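Side-chain contacts in putative dehydratase (Salmonella enterica subsp. enterica serovar Enteritidis, PDB 3TW9), which dehydrates D-gluconate to 2-dehydro-3-deoxy-D-gluconate with low activity in vitro, using one magnesium ion per subunit, and probably has no significant role in D-gluconate degradation in vivo: residues L38-G42 against G43-A47; F245-V249 against H250-T254; I410-E414 against A415-K419. One frame throughout, in Å; residues are numbered along the deposited sequence.

Interaction 1. Residues L38-G42 against G43-A47; sequences LTAPG and GIDLA
Thr-39 and Leu-46 pair at the closing end of a beta hairpin. Strands 31-39 and 46-53 run antiparallel here, in the three-stranded sheet of the N-terminal domain. The pair is of the hydrogen-bonded kind. Thr-39 N donates to Leu-46 O at 3.2 Å, and Leu-46 N donates back to Thr-39 O.

The tight side is the sheet face that carries Thr-39 and Leu-46. The backbone puts Leu-46 CB 3.2 Å from Thr-39 O. Chi1 (-48°) then sets Leu-46 CG beside its own backbone N, 3.4 Å from Thr-39 O. One methyl, Leu-46 CD1, goes on to meet Pro-41 CD, 4.0 Å away, the two side chains crossing at a slant. Leu-385 and Val-388 of helix 383-388 pack against this proline, and Leu-385 also touches Leu-46. Thr-39 OG1 is held by Ala-417 O. Asp-45 is buried as well. Its OD1 and OD2 accept from the backbone N atoms of Glu-423 and Gly-424, and OD1 also lies 3.8 Å from Ala-40 CB.

The other sheet face carries the non-hydrogen-bonded pair Leu-38 and Ala-47. Here a single methyl does the work: Leu-38 CD2 lies 3.7 Å from Ala-47 CB. Helix 70-85 packs on both residues.

The loose side is the connection. A type I turn runs from Ala-40 to Gly-43, and Gly-43 N bonds back to Ala-40 O at 2.9 Å. Gly-43 is exposed and has positive phi, which favours glycine. The side chain of Ile-44 touches Thr-67 and Asp-354, an assigned substrate-binding residue, so this loop probably borders the substrate pocket. A water bridges the loop: it accepts from Gly-42 N and donates to Ile-44 O at 2.6 Å.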
loop_
_atom_site.group_PDB
_atom_site.type_symbol
_atom_site.label_atom_id
_atom_site.label_comp_id
_atom_site.label_asym_id
_atom_site.label_seq_id
_atom_site.Cartn_x
_atom_site.Cartn_y
_atom_site.Cartn_z
ATOM N N LEU C 38 31.525 2.605 0.434
ATOM C CA LEU C 38 31.596 3.144 1.776
ATOM C C LEU C 38 32.287 4.514 1.794
ATOM O O LEU C 38 33.443 4.649 1.390
ATOM C CB LEU C 38 32.322 2.179 2.709
ATOM C CG LEU C 38 31.656 0.830 3.046
ATOM C CD1 LEU C 38 32.482 0.188 4.136
ATOM C CD2 LEU C 38 30.246 1.002 3.540
ATOM N N THR C 39 31.586 5.525 2.285
ATOM C CA THR C 39 32.106 6.909 2.245
ATOM C C THR C 39 31.560 7.727 3.425
ATOM O O THR C 39 30.445 7.492 3.886
ATOM C CB THR C 39 31.795 7.589 0.862
ATOM O OG1 THR C 39 32.423 8.879 0.785
ATOM C CG2 THR C 39 30.274 7.724 0.611
ATOM N N ALA C 40 32.341 8.676 3.930
ATOM C CA ALA C 40 31.863 9.520 5.030
ATOM C C ALA C 40 32.127 11.033 4.806
ATOM O O ALA C 40 32.795 11.659 5.628
ATOM C CB ALA C 40 32.499 9.072 6.331
ATOM N N PRO C 41 31.602 11.616 3.707
ATOM C CA PRO C 41 31.895 13.039 3.427
ATOM C C PRO C 41 31.391 14.026 4.478
ATOM O O PRO C 41 31.943 15.137 4.613
ATOM C CB PRO C 41 31.170 13.287 2.094
ATOM C CG PRO C 41 30.902 11.957 1.532
ATOM C CD PRO C 41 30.673 11.072 2.708
ATOM N N GLY C 42 30.353 13.625 5.217
ATOM C CA GLY C 42 29.822 14.418 6.320
ATOM C C GLY C 42 30.384 14.027 7.666
ATOM O O GLY C 42 29.847 14.423 8.701
ATOM N N GLY C 43 31.457 13.230 7.667
ATOM C CA GLY C 43 32.057 12.752 8.913
ATOM C C GLY C 43 31.230 11.669 9.601
ATOM O O GLY C 43 31.396 11.412 10.792
ATOM N N ILE C 44 30.344 11.033 8.834
ATOM C CA ILE C 44 29.442 9.982 9.355
ATOM C C ILE C 44 29.478 8.834 8.330
ATOM O O ILE C 44 29.264 9.068 7.131
ATOM C CB ILE C 44 27.975 10.506 9.490
ATOM C CG1 ILE C 44 27.860 11.650 10.505
ATOM C CG2 ILE C 44 27.040 9.353 9.903
ATOM C CD1 ILE C 44 26.575 12.469 10.399
ATOM N N ASP C 45 29.769 7.607 8.772
ATOM C CA ASP C 45 29.892 6.475 7.835
ATOM C C ASP C 45 28.588 6.204 7.073
ATOM O O ASP C 45 27.527 6.069 7.683
ATOM C CB ASP C 45 30.300 5.196 8.588
ATOM C CG ASP C 45 31.730 5.245 9.120
ATOM O OD1 ASP C 45 32.477 6.220 8.852
ATOM O OD2 ASP C 45 32.107 4.285 9.805
ATOM N N LEU C 46 28.690 6.137 5.750
ATOM C CA LEU C 46 27.564 5.847 4.864
ATOM C C LEU C 46 27.839 4.600 4.024
ATOM O O LEU C 46 29.000 4.304 3.697
ATOM C CB LEU C 46 27.288 7.022 3.914
ATOM C CG LEU C 46 27.202 8.444 4.464
ATOM C CD1 LEU C 46 27.080 9.465 3.317
ATOM C CD2 LEU C 46 26.048 8.605 5.506
ATOM N N ALA C 47 26.772 3.871 3.691
ATOM C CA ALA C 47 26.852 2.793 2.699
ATOM C C ALA C 47 25.870 3.064 1.594
ATOM O O ALA C 47 24.683 3.287 1.821
ATOM C CB ALA C 47 26.566 1.423 3.312
HETATM O O HOH W 1 28.750 11.286 5.895
#

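Interaction 2. Residues F245-V249 against H250-T254; sequences FIHDV and HERVT
Arg-252 folds back over the end of strand 244-248 and grips two successive carbonyls, those of Asp-248 and Val-249. Its CB, CG and CD skirt Val-249 O, with CB at 3.4 Å. A bend at chi3 (-65°) then turns the guanidinium back toward that oxygen. NE donates to Val-249 O at 2.9 Å. NH2 goes one residue further back and donates to Asp-248 O at 3.0 Å, in the plane of that carbonyl. Both oxygens lie at the guanidinium edge, which fixes the rotation of the group. Tyr-224 adds a cation-pi contact.

Val-249 O also takes Arg-252 N, at 3.2 Å, the closing bond of a type I' turn from Val-249 to Arg-252. The two donors come from opposite faces of the carbonyl plane. Val-249 CG1 meets Val-253 CG2 at 3.9 Å, the two side chains crossing at about a right angle.

Asp-248 OD1 accepts a weak bond from His-250 N. Its OD2 approaches the edge of the His-250 ring, 3.2 Å from CD2, with carboxylate and ring planes 55° apart. His-250 ND1 bonds the C-terminal carboxylate of Pro-442, and NE2 bonds a glycerol, probably from the crystallisation liquor.

Asp-248 binds magnesium with Glu-274 and Glu-300, and His-250 is the probable proton donor/acceptor: this is the strand-end active site of the enolase superfamily barrel.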
loop_
_atom_site.group_PDB
_atom_site.type_symbol
_atom_site.label_atom_id
_atom_site.label_comp_id
_atom_site.label_asym_id
_atom_site.label_seq_id
_atom_site.Cartn_x
_atom_site.Cartn_y
_atom_site.Cartn_z
ATOM N N PHE C 245 6.333 22.936 17.142
ATOM C CA PHE C 245 7.370 22.356 18.002
ATOM C C PHE C 245 7.303 20.842 18.017
ATOM O O PHE C 245 6.217 20.267 18.118
ATOM C CB PHE C 245 7.190 22.801 19.454
ATOM C CG PHE C 245 7.535 24.240 19.723
ATOM C CD1 PHE C 245 8.380 24.954 18.865
ATOM C CD2 PHE C 245 7.068 24.859 20.877
ATOM C CE1 PHE C 245 8.713 26.274 19.138
ATOM C CE2 PHE C 245 7.396 26.196 21.158
ATOM C CZ PHE C 245 8.230 26.890 20.273
ATOM N N ILE C 246 8.470 20.228 17.873
ATOM C CA ILE C 246 8.653 18.790 18.083
ATOM C C ILE C 246 9.577 18.558 19.271
ATOM O O ILE C 246 10.551 19.275 19.462
ATOM C CB ILE C 246 9.203 18.141 16.794
ATOM C CG1 ILE C 246 8.042 17.979 15.815
ATOM C CG2 ILE C 246 9.953 16.789 17.063
ATOM C CD1 ILE C 246 8.455 17.835 14.467
ATOM N N HIS C 247 9.254 17.567 20.096
ATOM C CA HIS C 247 10.146 17.188 21.170
ATOM C C HIS C 247 10.362 15.695 21.118
ATOM O O HIS C 247 9.399 14.937 21.028
ATOM C CB HIS C 247 9.605 17.588 22.556
ATOM C CG HIS C 247 10.549 17.234 23.664
ATOM N ND1 HIS C 247 11.738 17.906 23.854
ATOM C CD2 HIS C 247 10.537 16.224 24.567
ATOM C CE1 HIS C 247 12.392 17.366 24.870
ATOM N NE2 HIS C 247 11.689 16.336 25.315
ATOM N N ASP C 248 11.619 15.289 21.217
ATOM C CA ASP C 248 11.992 13.875 21.181
ATOM C C ASP C 248 12.339 13.371 22.581
ATOM O O ASP C 248 13.355 13.743 23.176
ATOM C CB ASP C 248 13.203 13.729 20.217
ATOM C CG ASP C 248 13.506 12.297 19.832
ATOM O OD1 ASP C 248 12.796 11.382 20.289
ATOM O OD2 ASP C 248 14.461 12.083 19.042
ATOM N N VAL C 249 11.497 12.490 23.113
ATOM C CA VAL C 249 11.793 11.788 24.377
ATOM C C VAL C 249 12.950 10.772 24.210
ATOM O O VAL C 249 13.698 10.529 25.155
ATOM C CB VAL C 249 10.522 11.069 24.889
ATOM C CG1 VAL C 249 10.777 10.329 26.195
ATOM C CG2 VAL C 249 9.400 12.078 25.074
ATOM N N HIS C 250 13.047 10.172 23.017
ATOM C CA HIS C 250 14.144 9.280 22.613
ATOM C C HIS C 250 14.326 8.161 23.607
ATOM O O HIS C 250 15.443 7.894 24.032
ATOM C CB HIS C 250 15.457 10.079 22.467
ATOM C CG HIS C 250 16.397 9.546 21.432
ATOM N ND1 HIS C 250 17.307 8.545 21.692
ATOM C CD2 HIS C 250 16.566 9.875 20.128
ATOM C CE1 HIS C 250 17.996 8.281 20.595
ATOM N NE2 HIS C 250 17.569 9.077 19.631
ATOM N N GLU C 251 13.206 7.556 24.023
ATOM C CA GLU C 251 13.195 6.380 24.897
ATOM C C GLU C 251 13.909 6.549 26.253
ATOM O O GLU C 251 14.310 5.553 26.876
ATOM C CB GLU C 251 13.665 5.103 24.120
ATOM C CG GLU C 251 15.164 5.035 23.661
ATOM C CD GLU C 251 15.603 3.687 23.105
ATOM O OE1 GLU C 251 16.805 3.489 22.780
ATOM O OE2 GLU C 251 14.750 2.806 22.957
ATOM N N ARG C 252 14.026 7.790 26.732
ATOM C CA ARG C 252 14.895 8.074 27.892
ATOM C C ARG C 252 14.248 7.926 29.280
ATOM O O ARG C 252 14.950 7.973 30.296
ATOM C CB ARG C 252 15.556 9.458 27.740
ATOM C CG ARG C 252 16.638 9.480 26.648
ATOM C CD ARG C 252 17.161 10.895 26.406
ATOM N NE ARG C 252 16.156 11.820 25.865
ATOM C CZ ARG C 252 16.206 13.150 25.987
ATOM N NH1 ARG C 252 17.207 13.720 26.655
ATOM N NH2 ARG C 252 15.246 13.915 25.462
ATOM N N VAL C 253 12.927 7.721 29.336
ATOM C CA VAL C 253 12.224 7.678 30.630
ATOM C C VAL C 253 11.350 6.430 30.734
ATOM O O VAL C 253 11.132 5.767 29.723
ATOM C CB VAL C 253 11.338 8.929 30.894
ATOM C CG1 VAL C 253 12.184 10.223 30.942
ATOM C CG2 VAL C 253 10.205 9.063 29.863
ATOM N N THR C 254 10.879 6.112 31.944
ATOM C CA THR C 254 9.991 4.941 32.109
ATOM C C THR C 254 8.672 5.268 31.446
ATOM O O THR C 254 8.314 6.455 31.265
ATOM C CB THR C 254 9.683 4.576 33.589
ATOM O OG1 THR C 254 8.976 5.666 34.214
ATOM C CG2 THR C 254 10.940 4.169 34.336
#

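Interaction 3. Residues I410-E414 against A415-K419; sequences IDIDE and AKAAK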
loop_
_atom_site.group_PDB
_atom_site.type_symbol
_atom_site.label_atom_id
_atom_site.label_comp_id
_atom_site.label_asym_id
_atom_site.label_seq_id
_atom_site.Cartn_x
_atom_site.Cartn_y
_atom_site.Cartn_z
ATOM N N ILE C 410 19.675 11.436 -8.153
ATOM C CA ILE C 410 20.879 11.578 -7.350
ATOM C C ILE C 410 21.956 10.747 -8.012
ATOM O O ILE C 410 21.658 9.747 -8.665
ATOM C CB ILE C 410 20.623 11.084 -5.868
ATOM C CG1 ILE C 410 21.743 11.500 -4.904
ATOM C CG2 ILE C 410 20.353 9.560 -5.819
ATOM C CD1 ILE C 410 21.776 12.939 -4.635
ATOM N N ASP C 411 23.207 11.169 -7.872
ATOM C CA ASP C 411 24.295 10.334 -8.332
ATOM C C ASP C 411 25.373 10.292 -7.265
ATOM O O ASP C 411 25.247 10.942 -6.233
ATOM C CB ASP C 411 24.828 10.806 -9.695
ATOM C CG ASP C 411 25.273 9.635 -10.588
ATOM O OD1 ASP C 411 25.722 8.593 -10.062
ATOM O OD2 ASP C 411 25.185 9.762 -11.824
ATOM N N ILE C 412 26.401 9.479 -7.496
ATOM C CA ILE C 412 27.577 9.456 -6.658
ATOM C C ILE C 412 28.840 9.523 -7.533
ATOM O O ILE C 412 28.908 8.895 -8.589
ATOM C CB ILE C 412 27.607 8.223 -5.709
ATOM C CG1 ILE C 412 28.737 8.369 -4.681
ATOM C CG2 ILE C 412 27.645 6.897 -6.499
ATOM C CD1 ILE C 412 28.721 7.322 -3.543
ATOM N N ASP C 413 29.799 10.337 -7.101
ATOM C CA ASP C 413 31.109 10.384 -7.741
ATOM C C ASP C 413 32.028 9.487 -6.929
ATOM O O ASP C 413 32.461 9.852 -5.825
ATOM C CB ASP C 413 31.639 11.829 -7.753
ATOM C CG ASP C 413 32.881 12.000 -8.639
ATOM O OD1 ASP C 413 33.781 11.140 -8.614
ATOM O OD2 ASP C 413 32.957 13.009 -9.363
ATOM N N GLU C 414 32.332 8.321 -7.487
ATOM C CA GLU C 414 33.130 7.309 -6.798
ATOM C C GLU C 414 34.553 7.752 -6.467
ATOM O O GLU C 414 35.068 7.418 -5.401
ATOM C CB GLU C 414 33.138 6.045 -7.628
ATOM C CG GLU C 414 31.766 5.411 -7.729
ATOM C CD GLU C 414 31.825 4.044 -8.324
ATOM O OE1 GLU C 414 32.603 3.207 -7.814
ATOM O OE2 GLU C 414 31.101 3.813 -9.310
ATOM N N ALA C 415 35.183 8.509 -7.367
ATOM C CA ALA C 415 36.520 9.061 -7.087
ATOM C C ALA C 415 36.506 10.030 -5.906
ATOM O O ALA C 415 37.376 9.972 -5.040
ATOM C CB ALA C 415 37.121 9.716 -8.327
ATOM N N LYS C 416 35.499 10.896 -5.853
ATOM C CA LYS C 416 35.342 11.832 -4.726
ATOM C C LYS C 416 34.951 11.127 -3.402
ATOM O O LYS C 416 35.453 11.478 -2.327
ATOM C CB LYS C 416 34.363 12.949 -5.093
ATOM C CG LYS C 416 34.891 13.873 -6.203
ATOM C CD LYS C 416 33.856 14.896 -6.625
ATOM C CE LYS C 416 34.410 15.869 -7.670
ATOM N NZ LYS C 416 33.419 16.903 -8.070
ATOM N N ALA C 417 34.090 10.120 -3.508
ATOM C CA ALA C 417 33.683 9.292 -2.356
ATOM C C ALA C 417 34.854 8.605 -1.663
ATOM O O ALA C 417 34.905 8.553 -0.426
ATOM C CB ALA C 417 32.648 8.257 -2.799
ATOM N N ALA C 418 35.808 8.118 -2.464
ATOM C CA ALA C 418 37.004 7.413 -1.977
ATOM C C ALA C 418 37.926 8.286 -1.123
ATOM O O ALA C 418 38.736 7.765 -0.339
ATOM C CB ALA C 418 37.774 6.812 -3.163
ATOM N N LYS C 419 37.764 9.608 -1.250
ATOM C CA LYS C 419 38.548 10.580 -0.491
ATOM C C LYS C 419 38.119 10.684 0.962
ATOM O O LYS C 419 38.859 11.229 1.790
ATOM C CB LYS C 419 38.465 11.955 -1.151
ATOM C CG LYS C 419 39.117 12.020 -2.535
ATOM C CD LYS C 419 38.647 13.250 -3.321
ATOM C CE LYS C 419 38.887 14.569 -2.580
ATOM N NZ LYS C 419 37.962 15.649 -3.050
#
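Asp-413 is the N-cap of the short helix 414-417, and its side chain reaches over Ala-415 and Lys-416. This capped turn packs outside the barrel, between helix 383-388 and the N-terminal sheet, away from the active site.

Ala-415 comes first. Its CB lies 3.6 Å from Asp-413 OD1, on the exposed side of the turn.

Lys-416 makes the capping bond. Its backbone N donates to Asp-413 OD1 at 3.3 Å, nearly straight at 165°, but from above the carboxylate plane. Asp-413 places the oxygen there with CG anti to the backbone N (chi1 -169°). The negative carboxylate at the N-terminal end would suit the helix dipole. The extended lysine chain then runs obliquely across the same carboxylate, with CD 3.4 Å from Asp-413 OD2. Its ammonium goes past: NZ is 4.1 Å from Asp-413 OD2, beyond a salt bridge, and forms one with Asp-387.

Ala-417 is the buried residue of the helix. Its N donates to Asp-413 O at 2.8 Å, almost in line with the carbonyl bond, the first helical bond. Its CB points toward the preceding segment and meets the end of Ile-412, CD1, at 4.1 Å. Val-388 packs on both.

Ala-418 takes up the next carbonyl. The Glu-414 carboxylate forms salt bridges with Lys-35 and Lys-50 of the N-terminal sheet. Its backbone stays in the turn: Ala-418 N donates to Glu-414 O at 3.1 Å.

Interactions 1 and 3 are neighbours, with centres about 11 Å apart. They touch where Thr-39 OG1 meets Ala-417 O, probably in a hydrogen bond, and helix 383-388 packs on both. Interaction 2 lies apart in the barrel domain, its centre about 27 Å from interaction 1 and 36 Å from interaction 3. Residues 38-47, with five of ten touching residues buried, are held by strand pairing and leucine packing. In 245-254 no touching residue is exposed, and an arginine secures the backbone beside a metal ligand and a probable proton-transfer histidine. Residues 410-419 are the most superficial: a capped helix start, with Ala-415 and Ala-418 exposed and Ala-417 buried. Interaction 1 probably also borders the substrate site; interaction 3 does not.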